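PDB 5G5G: putative xanthine dehydrogenase YAGS fad-binding subunit from Escherichia coli, which probably serves as the molybdenum-cofactor-binding subunit of a periplasmic aldehyde oxidase, which oxidises aldehydes in company with an iron-sulfur subunit and an FAD-binding subunit. Local coordinates for residues N202-W207 with L254-A259; L289-D294 with E362-E367; E106-A111 with V652-A657. All blocks are in the same frame, centred on the assembly; numbering follows the deposited sequence. Where two conformers were deposited one is given.

Interaction 1. Residues N202-W207 with L254-A259; sequences NKLTLW and LAALAA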
ATOM      1  N   ASN C 202      -2.130  36.360  12.794  1.00 30.71           N
ATOM      2  CA  ASN C 202      -0.860  35.773  12.380  1.00 32.09           C
ATOM      3  C   ASN C 202      -0.542  34.393  13.032  1.00 27.76           C
ATOM      4  O   ASN C 202       0.576  33.927  12.917  1.00 28.68           O
ATOM      5  CB  ASN C 202       0.284  36.770  12.574  1.00 35.17           C
ATOM      6  CG  ASN C 202       0.121  38.036  11.725  1.00 41.61           C
ATOM      7  OD1 ASN C 202      -0.630  38.075  10.721  1.00 47.42           O
ATOM      8  ND2 ASN C 202       0.816  39.104  12.135  1.00 45.97           N
ATOM      9  N   LYS C 203      -1.493  33.796  13.747  1.00 26.72           N
ATOM     10  CA  LYS C 203      -1.320  32.457  14.326  1.00 25.62           C
ATOM     11  C   LYS C 203      -1.908  31.408  13.366  1.00 22.92           C
ATOM     12  O   LYS C 203      -3.004  31.552  12.946  1.00 22.57           O
ATOM     13  CB  LYS C 203      -2.071  32.337  15.665  1.00 27.43           C
ATOM     14  CG  LYS C 203      -1.739  33.394  16.715  1.00 30.38           C
ATOM     15  CD  LYS C 203      -0.299  33.323  17.143  1.00 31.28           C
ATOM     16  CE  LYS C 203       0.058  34.501  18.033  1.00 34.67           C
ATOM     17  NZ  LYS C 203       0.059  34.019  19.421  1.00 36.20           N
ATOM     18  N   LEU C 204      -1.175  30.348  13.093  1.00 20.74           N
ATOM     19  CA  LEU C 204      -1.611  29.262  12.194  1.00 18.94           C
ATOM     20  C   LEU C 204      -1.824  28.008  13.014  1.00 18.37           C
ATOM     21  O   LEU C 204      -0.944  27.654  13.820  1.00 17.89           O
ATOM     22  CB  LEU C 204      -0.502  29.027  11.194  1.00 19.09           C
ATOM     23  CG  LEU C 204      -0.546  27.776  10.323  1.00 18.78           C
ATOM     24  CD1 LEU C 204      -1.770  27.752   9.406  1.00 18.70           C
ATOM     25  CD2 LEU C 204       0.702  27.629   9.500  1.00 19.01           C
ATOM     26  N   THR C 205      -2.935  27.311  12.803  1.00 17.68           N
ATOM     27  CA  THR C 205      -3.078  25.958  13.285  1.00 17.18           C
ATOM     28  C   THR C 205      -3.195  25.046  12.092  1.00 15.92           C
ATOM     29  O   THR C 205      -3.956  25.344  11.168  1.00 15.91           O
ATOM     30  CB  THR C 205      -4.328  25.816  14.208  1.00 17.55           C
ATOM     31  OG1 THR C 205      -4.215  26.814  15.244  1.00 19.99           O
ATOM     32  CG2 THR C 205      -4.400  24.443  14.841  1.00 17.38           C
ATOM     33  N   LEU C 206      -2.393  23.978  12.063  1.00 14.61           N
ATOM     34  CA  LEU C 206      -2.389  23.013  10.966  1.00 13.95           C
ATOM     35  C   LEU C 206      -2.696  21.648  11.544  1.00 13.82           C
ATOM     36  O   LEU C 206      -1.923  21.134  12.380  1.00 14.03           O
ATOM     37  CB  LEU C 206      -1.034  22.975  10.256  1.00 14.12           C
ATOM     38  CG  LEU C 206      -1.072  22.211   8.923  1.00 14.08           C
ATOM     39  CD1 LEU C 206      -1.530  23.128   7.776  1.00 14.30           C
ATOM     40  CD2 LEU C 206       0.248  21.585   8.565  1.00 14.60           C
ATOM     41  N   TRP C 207      -3.785  21.057  11.088  1.00 12.64           N
ATOM     42  CA  TRP C 207      -4.091  19.663  11.342  1.00 12.28           C
ATOM     43  C   TRP C 207      -3.495  18.923  10.164  1.00 12.24           C
ATOM     44  O   TRP C 207      -3.714  19.284   8.985  1.00 12.18           O
ATOM     45  CB  TRP C 207      -5.585  19.438  11.358  1.00 12.22           C
ATOM     46  CG  TRP C 207      -6.300  20.038  12.558  1.00 12.77           C
ATOM     47  CD1 TRP C 207      -6.703  19.380  13.666  1.00 12.79           C
ATOM     48  CD2 TRP C 207      -6.691  21.410  12.754  1.00 13.70           C
ATOM     49  NE1 TRP C 207      -7.345  20.238  14.543  1.00 13.47           N
ATOM     50  CE2 TRP C 207      -7.360  21.490  14.002  1.00 13.87           C
ATOM     51  CE3 TRP C 207      -6.602  22.583  11.965  1.00 14.30           C
ATOM     52  CZ2 TRP C 207      -7.911  22.698  14.504  1.00 15.27           C
ATOM     53  CZ3 TRP C 207      -7.088  23.776  12.494  1.00 15.24           C
ATOM     54  CH2 TRP C 207      -7.758  23.837  13.731  1.00 15.80           C
ATOM     55  N   LEU C 254       0.641  24.081   1.072  1.00 14.47           N
ATOM     56  CA  LEU C 254      -0.396  24.713   0.225  1.00 15.19           C
ATOM     57  C   LEU C 254      -1.634  25.018   1.050  1.00 14.37           C
ATOM     58  O   LEU C 254      -2.276  26.086   0.850  1.00 14.22           O
ATOM     59  CB  LEU C 254      -0.694  23.866  -1.001  1.00 16.44           C
ATOM     60  CG  LEU C 254       0.460  23.993  -2.026  1.00 18.48           C
ATOM     61  CD1 LEU C 254       0.314  22.923  -3.051  1.00 20.64           C
ATOM     62  CD2 LEU C 254       0.443  25.300  -2.761  1.00 19.65           C
ATOM     63  N   ALA C 255      -2.000  24.146   1.991  1.00 13.09           N
ATOM     64  CA  ALA C 255      -3.132  24.450   2.873  1.00 13.05           C
ATOM     65  C   ALA C 255      -2.917  25.763   3.591  1.00 13.40           C
ATOM     66  O   ALA C 255      -3.811  26.633   3.653  1.00 13.05           O
ATOM     67  CB  ALA C 255      -3.373  23.323   3.879  1.00 13.07           C
ATOM     68  N   ALA C 256      -1.721  25.911   4.145  1.00 13.38           N
ATOM     69  CA  ALA C 256      -1.349  27.091   4.905  1.00 13.97           C
ATOM     70  C   ALA C 256      -1.366  28.376   4.056  1.00 14.44           C
ATOM     71  O   ALA C 256      -1.976  29.398   4.430  1.00 14.53           O
ATOM     72  CB  ALA C 256       0.014  26.901   5.546  1.00 14.09           C
ATOM     73  N   LEU C 257      -0.718  28.317   2.892  1.00 14.21           N
ATOM     74  CA  LEU C 257      -0.761  29.462   1.981  1.00 14.64           C
ATOM     75  C   LEU C 257      -2.175  29.845   1.567  1.00 14.70           C
ATOM     76  O   LEU C 257      -2.537  31.028   1.537  1.00 15.21           O
ATOM     77  CB  LEU C 257       0.055  29.166   0.726  1.00 14.52           C
ATOM     78  CG  LEU C 257       1.546  29.070   1.006  1.00 14.84           C
ATOM     79  CD1 LEU C 257       2.236  28.612  -0.268  1.00 15.10           C
ATOM     80  CD2 LEU C 257       2.084  30.413   1.445  1.00 15.97           C
ATOM     81  N   ALA C 258      -2.957  28.832   1.211  1.00 14.17           N
ATOM     82  CA  ALA C 258      -4.318  29.058   0.765  1.00 14.30           C
ATOM     83  C   ALA C 258      -5.212  29.695   1.813  1.00 14.27           C
ATOM     84  O   ALA C 258      -5.968  30.644   1.521  1.00 14.69           O
ATOM     85  CB  ALA C 258      -4.939  27.741   0.270  1.00 13.64           C
ATOM     86  N   ALA C 259      -5.134  29.190   3.031  1.00 13.92           N
ATOM     87  CA  ALA C 259      -6.019  29.678   4.082  1.00 14.58           C
ATOM     88  C   ALA C 259      -5.689  31.114   4.434  1.00 15.72           C
ATOM     89  O   ALA C 259      -6.556  31.874   4.760  1.00 16.62           O
ATOM     90  CB  ALA C 259      -5.891  28.768   5.328  1.00 14.04           C
TER
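Leu204 and Leu206 on one face of strand 203-208 reach across to the alanine side of helix 250-262. The closest packing is at Leu204. Its CD2 methyl lies 4.1 Å from Ala256 CB. Its other branch is little farther off, with Leu204 CD1 about 4.3 Å from the same Ala256 CB. The two branches therefore fork against a single methyl group. Leu204 gets there with CG turned opposite the backbone N (chi1 167°), which stretches the side chain out from the strand toward the helix. Leu206 packs more lightly. Its CB does not point straight at the helix, and the outer part of the side chain makes up the approach. Its CD1 stops 4.3 Å from Ala255 CB. The CA atoms of Leu206 and Ala256 are 7.4 Å apart, a short spacing that the small alanines allow. All of this is apolar and buried.

The other face of the strand is looser. Thr205 and Trp207 make no contact with the helix and are partly exposed. There Thr205 CG2 lies 3.5 Å above the plane of the Trp207 indole, toward its rim. Lys203 and Asn202, at the start of the segment, are exposed.

Helix 213-224 covers the same leucines, since Leu220 touches both Leu204 and Leu206. On the helix, Ala256 O accepts a hydrogen bond from Trp199 NE1 of the adjacent strand 194-200. Strand 203-208, helix 213-224 and the parallel neighbouring strand 231-234 form a beta-alpha-beta crossover. Helix 250-262 then leads from strand 231-234 to strand 266-269, which runs in the same direction in the same sheet. Leucines of a strand packed on the alanines of a covering helix are what such a layered alpha/beta fold is built from.

Interaction 2. Residues L289-D294 with E362-E367; sequences LRIGAD and EIAIDE
Ala364 CB sits between two side chains of strand 285-293. Leu289 CD1 approaches it to 3.9 Å and Ile291 CD1 to 4.0 Å. Leu289 and Ile291 are two residues apart, so both project from the same face of the strand, and the alanine methyl meets the end of each. Leu289 was modelled in two conformers, which makes its share of the contact the less certain one. Ile291 has a second partner. Its CD1 also touches Ile365 CD1, at 4.1 Å, and the two isoleucine side chains cross at about a right angle. CG1 of Ile291 lies opposite the carbonyl carbon, and the chain beyond it is fully extended (chi2 180°). This carries CD1 out to the helix. Ile365 is bent instead at its second torsion (chi2 -64°). Its CB does not aim directly at the strand, yet its CD1 swings round to meet Ile291.

This is helix-on-sheet packing within the family's molybdopterin cofactor-binding region. The short axes of strand 289-293 and helix 362-367 pass 9.5 Å apart at -36°. The small alanine sits where the backbones are nearest, with 7.1 Å between the CA atoms of Leu289 and Ala364.

Farther out, the two strands flanking 285-293 extend the apolar layer. Ile176 of strand 174-182 touches Ala364, and Ile299 of strand 299-310 touches both Ile291 and Ile365. Beyond these, the acidic residues of the helix are held by charge: Glu362 forms a salt bridge with Arg380, Asp366 with Arg713 and Glu367 with Arg715. Glu367 is also hydrogen-bonded to Tyr180 OH, which ties the helix to strand 174-182.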
ATOM      1  N   LEU C 289      28.971  -6.503  -4.599  0.50 14.70           N
ATOM      2  CA  LEU C 289      29.453  -7.202  -3.413  0.50 14.50           C
ATOM      3  C   LEU C 289      30.526  -8.202  -3.806  0.50 15.04           C
ATOM      4  O   LEU C 289      30.306  -9.040  -4.699  0.50 14.77           O
ATOM      5  CB  LEU C 289      28.301  -7.929  -2.735  0.50 14.34           C
ATOM      6  CG  LEU C 289      27.532  -7.030  -1.777  0.50 13.83           C
ATOM      7  CD1 LEU C 289      26.148  -7.593  -1.498  0.50 13.98           C
ATOM      8  CD2 LEU C 289      28.273  -6.884  -0.467  0.50 14.04           C
ATOM      9  N   ARG C 290      31.676  -8.103  -3.141  1.00 15.15           N
ATOM     10  CA  ARG C 290      32.782  -9.029  -3.349  1.00 16.00           C
ATOM     11  C   ARG C 290      33.143  -9.549  -1.948  1.00 15.68           C
ATOM     12  O   ARG C 290      33.548  -8.757  -1.071  1.00 15.66           O
ATOM     13  CB  ARG C 290      33.953  -8.341  -4.017  1.00 17.54           C
ATOM     14  CG  ARG C 290      33.566  -7.683  -5.344  1.00 19.04           C
ATOM     15  CD  ARG C 290      34.656  -6.729  -5.764  1.00 20.82           C
ATOM     16  NE  ARG C 290      35.740  -7.461  -6.304  1.00 23.29           N
ATOM     17  CZ  ARG C 290      37.001  -7.006  -6.449  1.00 26.40           C
ATOM     18  NH1 ARG C 290      37.365  -5.766  -6.033  1.00 27.06           N
ATOM     19  NH2 ARG C 290      37.913  -7.793  -7.016  1.00 26.67           N
ATOM     20  N   ILE C 291      32.936 -10.843  -1.724  1.00 15.06           N
ATOM     21  CA  ILE C 291      33.175 -11.450  -0.412  1.00 15.03           C
ATOM     22  C   ILE C 291      34.006 -12.705  -0.569  1.00 15.63           C
ATOM     23  O   ILE C 291      33.698 -13.554  -1.369  1.00 15.42           O
ATOM     24  CB  ILE C 291      31.882 -11.808   0.333  1.00 14.74           C
ATOM     25  CG1 ILE C 291      30.839 -10.676   0.152  1.00 14.78           C
ATOM     26  CG2 ILE C 291      32.191 -12.069   1.799  1.00 14.73           C
ATOM     27  CD1 ILE C 291      29.502 -10.899   0.829  1.00 14.93           C
ATOM     28  N   GLY C 292      35.059 -12.812   0.248  1.00 15.61           N
ATOM     29  CA  GLY C 292      35.900 -13.987   0.269  1.00 16.40           C
ATOM     30  C   GLY C 292      36.050 -14.571   1.638  1.00 16.40           C
ATOM     31  O   GLY C 292      36.020 -13.828   2.642  1.00 16.18           O
ATOM     32  N   ALA C 293      36.220 -15.892   1.673  1.00 16.89           N
ATOM     33  CA  ALA C 293      36.416 -16.638   2.912  1.00 17.22           C
ATOM     34  C   ALA C 293      37.587 -17.600   2.782  1.00 18.45           C
ATOM     35  O   ALA C 293      38.018 -17.948   1.683  1.00 18.69           O
ATOM     36  CB  ALA C 293      35.154 -17.435   3.243  1.00 16.63           C
ATOM     37  N   ASP C 294      38.096 -18.023   3.929  1.00 19.64           N
ATOM     38  CA  ASP C 294      39.170 -18.987   3.957  1.00 21.63           C
ATOM     39  C   ASP C 294      38.631 -20.417   3.798  1.00 23.13           C
ATOM     40  O   ASP C 294      37.406 -20.607   3.663  1.00 22.10           O
ATOM     41  CB  ASP C 294      40.063 -18.787   5.197  1.00 22.41           C
ATOM     42  CG  ASP C 294      39.418 -19.208   6.519  1.00 22.76           C
ATOM     43  OD1 ASP C 294      38.377 -19.910   6.580  1.00 22.60           O
ATOM     44  OD2 ASP C 294      40.048 -18.842   7.540  1.00 23.93           O
ATOM     45  N   GLU C 362      22.386 -10.337   1.892  1.00 12.60           N
ATOM     46  CA  GLU C 362      21.886 -11.634   2.382  1.00 12.70           C
ATOM     47  C   GLU C 362      21.657 -12.668   1.272  1.00 12.88           C
ATOM     48  O   GLU C 362      21.687 -13.864   1.536  1.00 13.23           O
ATOM     49  CB  GLU C 362      20.640 -11.416   3.261  1.00 11.95           C
ATOM     50  CG  GLU C 362      20.991 -10.626   4.507  1.00 12.06           C
ATOM     51  CD  GLU C 362      21.989 -11.364   5.410  1.00 13.30           C
ATOM     52  OE1 GLU C 362      21.667 -12.504   5.826  1.00 12.94           O
ATOM     53  OE2 GLU C 362      23.097 -10.796   5.731  1.00 14.62           O
ATOM     54  N   ILE C 363      21.564 -12.214   0.026  1.00 12.26           N
ATOM     55  CA  ILE C 363      21.703 -13.172  -1.120  1.00 12.30           C
ATOM     56  C   ILE C 363      23.174 -13.537  -1.289  1.00 12.78           C
ATOM     57  O   ILE C 363      23.487 -14.708  -1.465  1.00 13.81           O
ATOM     58  CB  ILE C 363      21.137 -12.636  -2.465  1.00 12.35           C
ATOM     59  CG1 ILE C 363      19.653 -12.314  -2.339  1.00 12.17           C
ATOM     60  CG2 ILE C 363      21.400 -13.622  -3.580  1.00 12.56           C
ATOM     61  CD1 ILE C 363      19.007 -11.665  -3.570  1.00 12.42           C
ATOM     62  N   ALA C 364      24.068 -12.550  -1.294  1.00 12.38           N
ATOM     63  CA  ALA C 364      25.506 -12.782  -1.459  1.00 12.88           C
ATOM     64  C   ALA C 364      26.036 -13.767  -0.438  1.00 13.13           C
ATOM     65  O   ALA C 364      26.793 -14.686  -0.767  1.00 13.88           O
ATOM     66  CB  ALA C 364      26.312 -11.467  -1.444  1.00 13.04           C
ATOM     67  N   ILE C 365      25.577 -13.638   0.813  1.00 12.72           N
ATOM     68  CA  ILE C 365      26.003 -14.557   1.855  1.00 12.63           C
ATOM     69  C   ILE C 365      25.483 -15.974   1.547  1.00 12.96           C
ATOM     70  O   ILE C 365      26.209 -16.949   1.736  1.00 13.50           O
ATOM     71  CB  ILE C 365      25.495 -14.048   3.238  1.00 12.50           C
ATOM     72  CG1 ILE C 365      26.260 -12.766   3.695  1.00 12.69           C
ATOM     73  CG2 ILE C 365      25.600 -15.115   4.341  1.00 12.69           C
ATOM     74  CD1 ILE C 365      27.731 -12.917   3.945  1.00 13.38           C
ATOM     75  N   ASP C 366      24.240 -16.092   1.097  1.00 12.99           N
ATOM     76  CA  ASP C 366      23.685 -17.383   0.675  1.00 13.48           C
ATOM     77  C   ASP C 366      24.542 -17.960  -0.453  1.00 14.22           C
ATOM     78  O   ASP C 366      24.841 -19.160  -0.446  1.00 15.01           O
ATOM     79  CB  ASP C 366      22.234 -17.253   0.244  1.00 13.47           C
ATOM     80  CG  ASP C 366      21.493 -18.585   0.288  1.00 13.99           C
ATOM     81  OD1 ASP C 366      21.363 -19.166   1.380  1.00 14.21           O
ATOM     82  OD2 ASP C 366      21.017 -19.026  -0.771  1.00 14.99           O
ATOM     83  N   GLU C 367      24.947 -17.125  -1.415  1.00 14.63           N
ATOM     84  CA  GLU C 367      25.828 -17.592  -2.517  1.00 15.32           C
ATOM     85  C   GLU C 367      27.191 -18.069  -2.027  1.00 15.67           C
ATOM     86  O   GLU C 367      27.688 -19.107  -2.474  1.00 16.10           O
ATOM     87  CB  GLU C 367      26.011 -16.537  -3.610  1.00 15.88           C
ATOM     88  CG  GLU C 367      24.685 -16.110  -4.285  1.00 15.83           C
ATOM     89  CD  GLU C 367      24.879 -15.287  -5.541  1.00 16.32           C
ATOM     90  OE1 GLU C 367      25.635 -15.787  -6.392  1.00 17.42           O
ATOM     91  OE2 GLU C 367      24.287 -14.189  -5.645  1.00 15.36           O
TER

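Interaction 3. Residues E106-A111 with V652-A657; sequences EHYHQA and VNHDMA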
ATOM      1  N   GLU C 106      11.506  20.818 -11.067  1.00 18.81           N
ATOM      2  CA  GLU C 106      12.507  19.844 -10.589  1.00 19.32           C
ATOM      3  C   GLU C 106      12.114  18.385 -10.757  1.00 18.00           C
ATOM      4  O   GLU C 106      13.011  17.535 -10.895  1.00 18.31           O
ATOM      5  CB  GLU C 106      12.828  20.087  -9.137  1.00 20.57           C
ATOM      6  CG  GLU C 106      13.318  21.510  -8.854  1.00 23.05           C
ATOM      7  CD  GLU C 106      13.379  21.737  -7.374  1.00 25.25           C
ATOM      8  OE1 GLU C 106      14.327  21.275  -6.794  1.00 28.91           O
ATOM      9  OE2 GLU C 106      12.473  22.323  -6.765  1.00 25.80           O
ATOM     10  N   HIS C 107      10.832  18.083 -10.793  1.00 16.32           N
ATOM     11  CA  HIS C 107      10.382  16.699 -11.010  1.00 15.91           C
ATOM     12  C   HIS C 107       8.956  16.641 -11.482  1.00 15.58           C
ATOM     13  O   HIS C 107       8.180  17.581 -11.268  1.00 15.28           O
ATOM     14  CB  HIS C 107      10.627  15.822  -9.724  1.00 15.04           C
ATOM     15  CG  HIS C 107       9.806  16.242  -8.529  1.00 14.52           C
ATOM     16  ND1 HIS C 107       8.521  15.807  -8.340  1.00 14.00           N
ATOM     17  CD2 HIS C 107      10.054  17.103  -7.519  1.00 14.44           C
ATOM     18  CE1 HIS C 107       8.055  16.296  -7.205  1.00 13.84           C
ATOM     19  NE2 HIS C 107       8.953  17.123  -6.709  1.00 13.96           N
ATOM     20  N   TYR C 108       8.586  15.495 -12.055  1.00 15.75           N
ATOM     21  CA  TYR C 108       7.231  15.253 -12.491  1.00 15.25           C
ATOM     22  C   TYR C 108       6.278  15.334 -11.283  1.00 14.95           C
ATOM     23  O   TYR C 108       6.606  14.891 -10.149  1.00 13.31           O
ATOM     24  CB  TYR C 108       7.155  13.887 -13.144  1.00 16.13           C
ATOM     25  CG  TYR C 108       5.841  13.573 -13.756  1.00 16.73           C
ATOM     26  CD1 TYR C 108       5.393  14.215 -14.919  1.00 18.03           C
ATOM     27  CD2 TYR C 108       5.021  12.667 -13.166  1.00 17.18           C
ATOM     28  CE1 TYR C 108       4.154  13.904 -15.444  1.00 20.05           C
ATOM     29  CE2 TYR C 108       3.810  12.336 -13.689  1.00 18.66           C
ATOM     30  CZ  TYR C 108       3.374  12.986 -14.815  1.00 20.30           C
ATOM     31  OH  TYR C 108       2.114  12.643 -15.293  1.00 32.69           O
ATOM     32  N   HIS C 109       5.105  15.914 -11.530  1.00 14.25           N
ATOM     33  CA  HIS C 109       4.094  16.095 -10.445  1.00 13.67           C
ATOM     34  C   HIS C 109       4.506  16.980  -9.287  1.00 13.15           C
ATOM     35  O   HIS C 109       3.799  17.055  -8.284  1.00 13.42           O
ATOM     36  CB  HIS C 109       3.521  14.770  -9.932  1.00 13.49           C
ATOM     37  CG  HIS C 109       2.514  14.163 -10.837  1.00 13.76           C
ATOM     38  ND1 HIS C 109       1.975  12.936 -10.586  1.00 14.08           N
ATOM     39  CD2 HIS C 109       1.931  14.600 -11.986  1.00 14.77           C
ATOM     40  CE1 HIS C 109       1.082  12.635 -11.498  1.00 14.51           C
ATOM     41  NE2 HIS C 109       1.042  13.625 -12.373  1.00 14.61           N
ATOM     42  N   GLN C 110       5.566  17.760  -9.424  1.00 13.62           N
ATOM     43  CA  GLN C 110       5.847  18.778  -8.432  1.00 13.84           C
ATOM     44  C   GLN C 110       4.714  19.791  -8.397  1.00 13.96           C
ATOM     45  O   GLN C 110       4.205  20.187  -9.463  1.00 13.99           O
ATOM     46  CB  GLN C 110       7.163  19.486  -8.751  1.00 14.90           C
ATOM     47  CG  GLN C 110       7.542  20.619  -7.788  1.00 15.80           C
ATOM     48  CD  GLN C 110       8.906  21.199  -8.149  1.00 16.88           C
ATOM     49  OE1 GLN C 110       9.280  21.270  -9.334  1.00 17.97           O
ATOM     50  NE2 GLN C 110       9.675  21.580  -7.124  1.00 17.87           N
ATOM     51  N   ALA C 111       4.274  20.155  -7.199  1.00 13.38           N
ATOM     52  CA  ALA C 111       3.118  21.042  -7.112  1.00 13.74           C
ATOM     53  C   ALA C 111       3.434  22.409  -7.736  1.00 14.22           C
ATOM     54  O   ALA C 111       4.492  22.997  -7.454  1.00 14.89           O
ATOM     55  CB  ALA C 111       2.690  21.231  -5.693  1.00 13.63           C
ATOM     56  N   VAL C 652       5.857   5.438 -13.811  1.00 14.72           N
ATOM     57  CA  VAL C 652       4.692   5.214 -14.708  1.00 15.08           C
ATOM     58  C   VAL C 652       3.456   4.658 -14.001  1.00 15.25           C
ATOM     59  O   VAL C 652       2.353   5.122 -14.221  1.00 14.16           O
ATOM     60  CB  VAL C 652       5.090   4.295 -15.888  1.00 15.76           C
ATOM     61  CG1 VAL C 652       3.920   3.943 -16.784  1.00 16.39           C
ATOM     62  CG2 VAL C 652       6.166   4.930 -16.765  1.00 16.38           C
ATOM     63  N   ASN C 653       3.674   3.654 -13.146  1.00 14.33           N
ATOM     64  CA  ASN C 653       2.620   2.946 -12.507  1.00 14.76           C
ATOM     65  C   ASN C 653       2.305   3.618 -11.197  1.00 15.26           C
ATOM     66  O   ASN C 653       2.480   3.038 -10.107  1.00 15.43           O
ATOM     67  CB  ASN C 653       3.014   1.447 -12.337  1.00 14.90           C
ATOM     68  CG  ASN C 653       4.274   1.264 -11.551  1.00 14.74           C
ATOM     69  OD1 ASN C 653       5.188   2.101 -11.562  1.00 15.10           O
ATOM     70  ND2 ASN C 653       4.312   0.192 -10.816  1.00 14.90           N
ATOM     71  N   HIS C 654       1.737   4.822 -11.286  1.00 15.02           N
ATOM     72  CA  HIS C 654       1.684   5.706 -10.128  1.00 15.00           C
ATOM     73  C   HIS C 654       0.332   5.787  -9.425  1.00 15.74           C
ATOM     74  O   HIS C 654      -0.192   6.847  -9.210  1.00 16.58           O
ATOM     75  CB  HIS C 654       2.252   7.099 -10.441  1.00 15.22           C
ATOM     76  CG  HIS C 654       1.583   7.827 -11.576  1.00 15.16           C
ATOM     77  ND1 HIS C 654       0.384   8.488 -11.449  1.00 15.11           N
ATOM     78  CD2 HIS C 654       1.996   8.063 -12.847  1.00 15.69           C
ATOM     79  CE1 HIS C 654       0.068   9.078 -12.588  1.00 15.27           C
ATOM     80  NE2 HIS C 654       1.041   8.844 -13.453  1.00 15.26           N
ATOM     81  N   ASP C 655      -0.182   4.635  -9.024  1.00 15.89           N
ATOM     82  CA  ASP C 655      -1.385   4.556  -8.240  1.00 17.12           C
ATOM     83  C   ASP C 655      -1.408   3.243  -7.472  1.00 17.06           C
ATOM     84  O   ASP C 655      -0.416   2.485  -7.496  1.00 15.62           O
ATOM     85  CB  ASP C 655      -2.625   4.826  -9.091  1.00 18.43           C
ATOM     86  CG  ASP C 655      -2.874   3.759 -10.134  1.00 21.53           C
ATOM     87  OD1 ASP C 655      -2.686   2.548  -9.854  1.00 20.24           O
ATOM     88  OD2 ASP C 655      -3.235   4.146 -11.251  1.00 24.93           O
ATOM     89  N   MET C 656      -2.515   3.013  -6.770  0.50 16.80           N
ATOM     90  CA  MET C 656      -2.668   1.926  -5.817  0.50 16.67           C
ATOM     91  C   MET C 656      -3.109   0.623  -6.523  0.50 17.45           C
ATOM     92  O   MET C 656      -3.246  -0.389  -5.838  0.50 18.00           O
ATOM     93  CB  MET C 656      -3.616   2.422  -4.701  0.50 16.65           C
ATOM     94  CG  MET C 656      -4.010   1.516  -3.549  0.50 17.10           C
ATOM     95  SD  MET C 656      -2.662   1.010  -2.422  0.50 16.97           S
ATOM     96  CE  MET C 656      -2.486   2.476  -1.383  0.50 16.11           C
ATOM     97  N   ALA C 657      -3.297   0.645  -7.857  1.00 16.96           N
ATOM     98  CA  ALA C 657      -3.466  -0.576  -8.683  1.00 18.46           C
ATOM     99  C   ALA C 657      -2.169  -0.887  -9.439  1.00 18.98           C
ATOM    100  O   ALA C 657      -1.699  -2.041  -9.414  1.00 20.62           O
ATOM    101  CB  ALA C 657      -4.609  -0.424  -9.667  1.00 18.93           C
TER
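Tyr108 O accepts a hydrogen bond from His107 ND1, 2.8 Å long with an N-H...O angle of 151°. The donor stands above the carbonyl plane. This bond lies within a type II beta turn from His107 to Gln110, closed by Gln110 N to His107 O at 3.2 Å. The positive phi of His109 is the one expected at the third position of such a turn. The turn presents Tyr108 and His109 together to the loop of His654.

Within the turn, Tyr108 CE2 lies over the centre of the His109 imidazole, 3.3 Å above its plane. Across the contact, His109 meets His654 edge to face. The edge of His109 is turned to the face of His654, the centroids are 5.3 Å apart and the planes stand at 79°. The nearest atoms are the two CE1 carbons, His109 CE1 and His654 CE1, at 3.9 Å. His654 CG lies between its backbone N and carbonyl carbon (chi1 58°), which sets the ring across the path of His109.

Tyr108 OH comes within 4.4 Å of His654 NE2, too far for a bond. Each of these atoms is instead hydrogen-bonded to an acidic side chain of another protein chain. His654 ND1 makes a weak bond to Pro273 O, and Asn277 of helix 275-278 touches the side chains of Tyr108, His109 and His654.

The acidic partner at NE2, with the weaker carbonyl contact at ND1, would favour a positive charge on His654, though the charge is not seen. The contact lies at a subunit interface: ring carbons meet between the two loops, while the polar ends of Tyr108 and His654 bond to another protein chain.

In the fold
Interaction 3 spans the chain, joining a loop of the hammerhead region to a loop of the second molybdopterin cofactor-binding family region. Interactions 1 and 2 follow one another in the sequence between its two segments. Interactions 1 and 3 have centres 25 Å apart and touch directly, Leu254 CD1 packing on Ala111 CB at 3.9 Å. They share a beta-sheet: Ala111 opens strand 111-117, and strand 203-208 belongs to the same seven-stranded sheet. Interaction 2 belongs to a different, five-stranded sheet, with its centre 53 Å from that of interaction 1, across the chain's centre. Interactions 1 and 2 both lie in the first cofactor-binding region, which thus contributes strands to two beta-sheets, one of them shared with the hammerhead region.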